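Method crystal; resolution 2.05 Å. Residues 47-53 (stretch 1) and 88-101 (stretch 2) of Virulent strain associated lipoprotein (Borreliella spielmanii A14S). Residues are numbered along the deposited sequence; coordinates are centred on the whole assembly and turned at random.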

# COMPACT_ATOMS: atom_id res chain seq x y z
N GLN A 47 -14.19 -0.38 -11.84
CA GLN A 47 -13.17 -0.32 -10.80
C GLN A 47 -11.76 -0.18 -11.41
O GLN A 47 -10.84 -0.92 -11.04
CB GLN A 47 -13.32 -1.56 -9.91
CG GLN A 47 -14.68 -1.52 -9.20
CD GLN A 47 -15.02 -2.76 -8.42
OE1 GLN A 47 -14.41 -3.83 -8.56
NE2 GLN A 47 -16.01 -2.62 -7.55
N TYR A 48 -11.67 0.71 -12.43
CA TYR A 48 -10.41 1.08 -13.11
C TYR A 48 -9.76 -0.09 -13.85
O TYR A 48 -8.55 -0.05 -14.07
CB TYR A 48 -9.37 1.73 -12.13
CG TYR A 48 -9.88 2.93 -11.33
CD1 TYR A 48 -10.02 4.21 -11.93
CD2 TYR A 48 -10.23 2.83 -9.98
CE1 TYR A 48 -10.48 5.29 -11.24
CE2 TYR A 48 -10.72 3.93 -9.28
CZ TYR A 48 -10.81 5.17 -9.91
OH TYR A 48 -11.29 6.27 -9.24
N GLY A 49 -10.60 -1.06 -14.24
CA GLY A 49 -10.29 -2.27 -14.94
C GLY A 49 -9.50 -3.28 -14.08
O GLY A 49 -8.80 -4.16 -14.62
N ILE A 50 -9.58 -3.14 -12.76
CA ILE A 50 -8.88 -4.05 -11.83
C ILE A 50 -9.72 -5.27 -11.62
O ILE A 50 -10.48 -5.40 -10.63
CB ILE A 50 -8.52 -3.36 -10.49
CG1 ILE A 50 -7.56 -2.20 -10.79
CG2 ILE A 50 -7.80 -4.34 -9.58
CD1 ILE A 50 -7.37 -1.21 -9.63
N LEU A 51 -9.63 -6.17 -12.58
CA LEU A 51 -10.47 -7.36 -12.56
C LEU A 51 -10.04 -8.29 -11.43
O LEU A 51 -10.84 -9.15 -11.00
CB LEU A 51 -10.41 -8.11 -13.89
CG LEU A 51 -11.18 -7.61 -15.14
CD1 LEU A 51 -11.01 -8.65 -16.27
CD2 LEU A 51 -12.67 -7.39 -14.93
N ALA A 52 -8.80 -8.10 -10.94
CA ALA A 52 -8.27 -8.85 -9.81
C ALA A 52 -9.15 -8.84 -8.58
O ALA A 52 -9.21 -9.86 -7.80
CB ALA A 52 -6.87 -8.34 -9.51
N PHE A 53 -9.87 -7.72 -8.39
CA PHE A 53 -10.81 -7.62 -7.26
C PHE A 53 -11.83 -8.76 -7.24
O PHE A 53 -12.21 -9.25 -6.16
CB PHE A 53 -11.52 -6.27 -7.26
CG PHE A 53 -10.62 -5.09 -6.97
CD1 PHE A 53 -9.56 -5.19 -6.06
CD2 PHE A 53 -10.90 -3.87 -7.55
CE1 PHE A 53 -8.75 -4.10 -5.78
CE2 PHE A 53 -10.13 -2.75 -7.26
CZ PHE A 53 -9.05 -2.86 -6.38
N ASN A 88 -1.75 5.23 -13.54
CA ASN A 88 -3.04 5.68 -14.10
C ASN A 88 -3.95 4.50 -14.39
O ASN A 88 -3.51 3.33 -14.24
CB ASN A 88 -2.86 6.52 -15.35
CG ASN A 88 -2.27 5.73 -16.47
OD1 ASN A 88 -2.80 4.69 -16.87
ND2 ASN A 88 -1.13 6.17 -16.93
N ALA A 89 -5.19 4.80 -14.83
CA ALA A 89 -6.21 3.78 -15.13
C ALA A 89 -5.68 2.68 -16.06
O ALA A 89 -5.95 1.51 -15.81
CB ALA A 89 -7.49 4.42 -15.70
N ASP A 90 -4.88 3.05 -17.07
CA ASP A 90 -4.26 2.11 -18.00
C ASP A 90 -3.19 1.20 -17.33
O ASP A 90 -3.10 0.02 -17.64
CB ASP A 90 -3.60 2.89 -19.12
CG ASP A 90 -2.72 2.03 -20.00
OD1 ASP A 90 -3.28 1.29 -20.84
OD2 ASP A 90 -1.47 2.10 -19.84
N GLU A 91 -2.34 1.79 -16.49
CA GLU A 91 -1.36 1.03 -15.74
C GLU A 91 -2.02 0.15 -14.71
O GLU A 91 -1.60 -1.00 -14.53
CB GLU A 91 -0.39 1.96 -15.06
CG GLU A 91 0.58 2.64 -16.01
CD GLU A 91 1.35 3.70 -15.28
OE1 GLU A 91 0.67 4.60 -14.71
OE2 GLU A 91 2.59 3.57 -15.19
N LEU A 92 -3.06 0.66 -14.05
CA LEU A 92 -3.87 -0.15 -13.12
C LEU A 92 -4.42 -1.41 -13.78
O LEU A 92 -4.34 -2.51 -13.22
CB LEU A 92 -5.03 0.68 -12.52
CG LEU A 92 -4.65 1.80 -11.55
CD1 LEU A 92 -5.85 2.63 -11.13
CD2 LEU A 92 -3.97 1.25 -10.33
N LYS A 93 -5.00 -1.26 -14.97
CA LYS A 93 -5.64 -2.40 -15.64
C LYS A 93 -4.53 -3.37 -16.07
O LYS A 93 -4.65 -4.56 -15.96
CB LYS A 93 -6.47 -1.92 -16.87
CG LYS A 93 -6.89 -3.10 -17.77
CD LYS A 93 -7.21 -2.71 -19.22
CE LYS A 93 -8.06 -1.46 -19.32
NZ LYS A 93 -8.69 -1.34 -20.67
N ARG A 94 -3.43 -2.84 -16.57
CA ARG A 94 -2.34 -3.69 -17.01
C ARG A 94 -1.69 -4.42 -15.83
O ARG A 94 -1.38 -5.57 -15.95
CB ARG A 94 -1.30 -2.85 -17.75
CG ARG A 94 -0.01 -3.53 -18.13
CD ARG A 94 -0.12 -4.90 -18.78
NE ARG A 94 -0.92 -4.93 -19.99
CZ ARG A 94 -1.08 -6.02 -20.75
NH1 ARG A 94 -0.50 -7.16 -20.42
NH2 ARG A 94 -1.83 -5.96 -21.85
N PHE A 95 -1.49 -3.73 -14.71
CA PHE A 95 -1.00 -4.40 -13.53
C PHE A 95 -1.87 -5.60 -13.17
O PHE A 95 -1.39 -6.70 -12.89
CB PHE A 95 -0.94 -3.43 -12.34
CG PHE A 95 -0.32 -4.04 -11.09
CD1 PHE A 95 1.05 -4.25 -11.00
CD2 PHE A 95 -1.13 -4.40 -10.02
CE1 PHE A 95 1.58 -4.82 -9.84
CE2 PHE A 95 -0.59 -4.95 -8.87
CZ PHE A 95 0.75 -5.13 -8.78
N SER A 96 -3.17 -5.37 -13.15
CA SER A 96 -4.10 -6.44 -12.79
C SER A 96 -3.98 -7.63 -13.76
O SER A 96 -3.95 -8.80 -13.34
CB SER A 96 -5.53 -5.85 -12.74
OG SER A 96 -6.51 -6.82 -12.63
N GLU A 97 -4.00 -7.31 -15.06
CA GLU A 97 -3.78 -8.30 -16.11
C GLU A 97 -2.52 -9.14 -15.88
O GLU A 97 -2.61 -10.40 -15.95
CB GLU A 97 -3.72 -7.61 -17.50
CG GLU A 97 -5.07 -6.98 -17.84
CD GLU A 97 -5.04 -6.18 -19.15
OE1 GLU A 97 -3.93 -5.87 -19.65
OE2 GLU A 97 -6.13 -5.82 -19.66
N ILE A 98 -1.40 -8.49 -15.54
CA ILE A 98 -0.13 -9.19 -15.36
C ILE A 98 -0.18 -10.14 -14.16
O ILE A 98 0.24 -11.27 -14.26
CB ILE A 98 1.06 -8.24 -15.15
CG1 ILE A 98 1.38 -7.47 -16.42
CG2 ILE A 98 2.31 -8.98 -14.74
CD1 ILE A 98 2.16 -6.23 -16.09
N ILE A 99 -0.72 -9.67 -13.03
CA ILE A 99 -0.87 -10.52 -11.87
C ILE A 99 -1.85 -11.73 -12.05
O ILE A 99 -1.56 -12.84 -11.62
CB ILE A 99 -1.25 -9.67 -10.63
CG1 ILE A 99 -0.26 -8.50 -10.48
CG2 ILE A 99 -1.31 -10.54 -9.37
CD1 ILE A 99 1.22 -8.91 -10.28
N ILE A 100 -2.98 -11.50 -12.71
CA ILE A 100 -3.88 -12.56 -13.13
C ILE A 100 -3.20 -13.59 -14.03
O ILE A 100 -3.30 -14.79 -13.79
CB ILE A 100 -5.13 -11.98 -13.83
CG1 ILE A 100 -6.01 -11.24 -12.81
CG2 ILE A 100 -5.92 -13.06 -14.59
CD1 ILE A 100 -7.07 -10.36 -13.46
N LEU A 101 -2.49 -13.11 -15.03
CA LEU A 101 -1.69 -14.00 -15.89
C LEU A 101 -0.66 -14.84 -15.13
O LEU A 101 -0.48 -15.99 -15.44
CB LEU A 101 -1.00 -13.23 -16.97
CG LEU A 101 -1.96 -12.83 -18.06
CD1 LEU A 101 -1.25 -11.83 -18.97
CD2 LEU A 101 -2.47 -14.06 -18.81
O HOH W 1 -7.50 -6.88 -15.14

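The segment from Gln47 to Phe53 packs against one side of a helix that runs from Ala89 through Leu101. Gln47, Tyr48 and Gly49 all have positive phi, a tight run closed by the bond from Ile50 N to Gln47 O (3.1 Å); the chain then enters a 3-10 segment at Leu51. The closest pair of CA atoms across the stretches is Gly49 CA and Lys93 CA, 4.7 Å apart. An ideal CB on Gly49 would point toward the helix and sit 3.1 Å from Lys93 CB, so both the positive phi and the close approach suit glycine here. At the start of the helix, Asn88 OD1 caps the turn, accepting from Glu91 N at 3.0 Å and, weakly, from Asp90 N at 2.7 Å, while Asn88 N donates to Glu91 OE1 at 2.8 Å.

Helical periodicity sets the contact: Ala89, Leu92, Lys93, Ser96 and Ile100 meet the loop, whereas Asp90, Glu91 and Arg94 point away. Leu92 serves two neighbours, its CD1 lying 3.8 Å from Tyr48 CB and its CB 4.2 Å from Ile50 CD1. The CA-to-CB bond of Ile50 points sideways, but the end of its side chain comes nearer to the helix.

Ser96 is the polar centre of this small interface. Its OG accepts from Ala52 N at 3.1 Å with an angle of 152°, a direct hydrogen bond between the stretches. Water 1 adds a bridge, donating to Gly49 O at 3.1 Å and hydrogen-bonded to Ser96 OG at 2.7 Å, so one buried hydroxyl links to two points on the loop backbone.

One helical turn on, Ile100 gives an apolar finish: its CD1 lies 4.1 Å from Leu51 CB and 4.4 Å from Ala52 CB. The small Ala52 side chain also approaches the serine, with CB 3.5 Å from Ser96 OG.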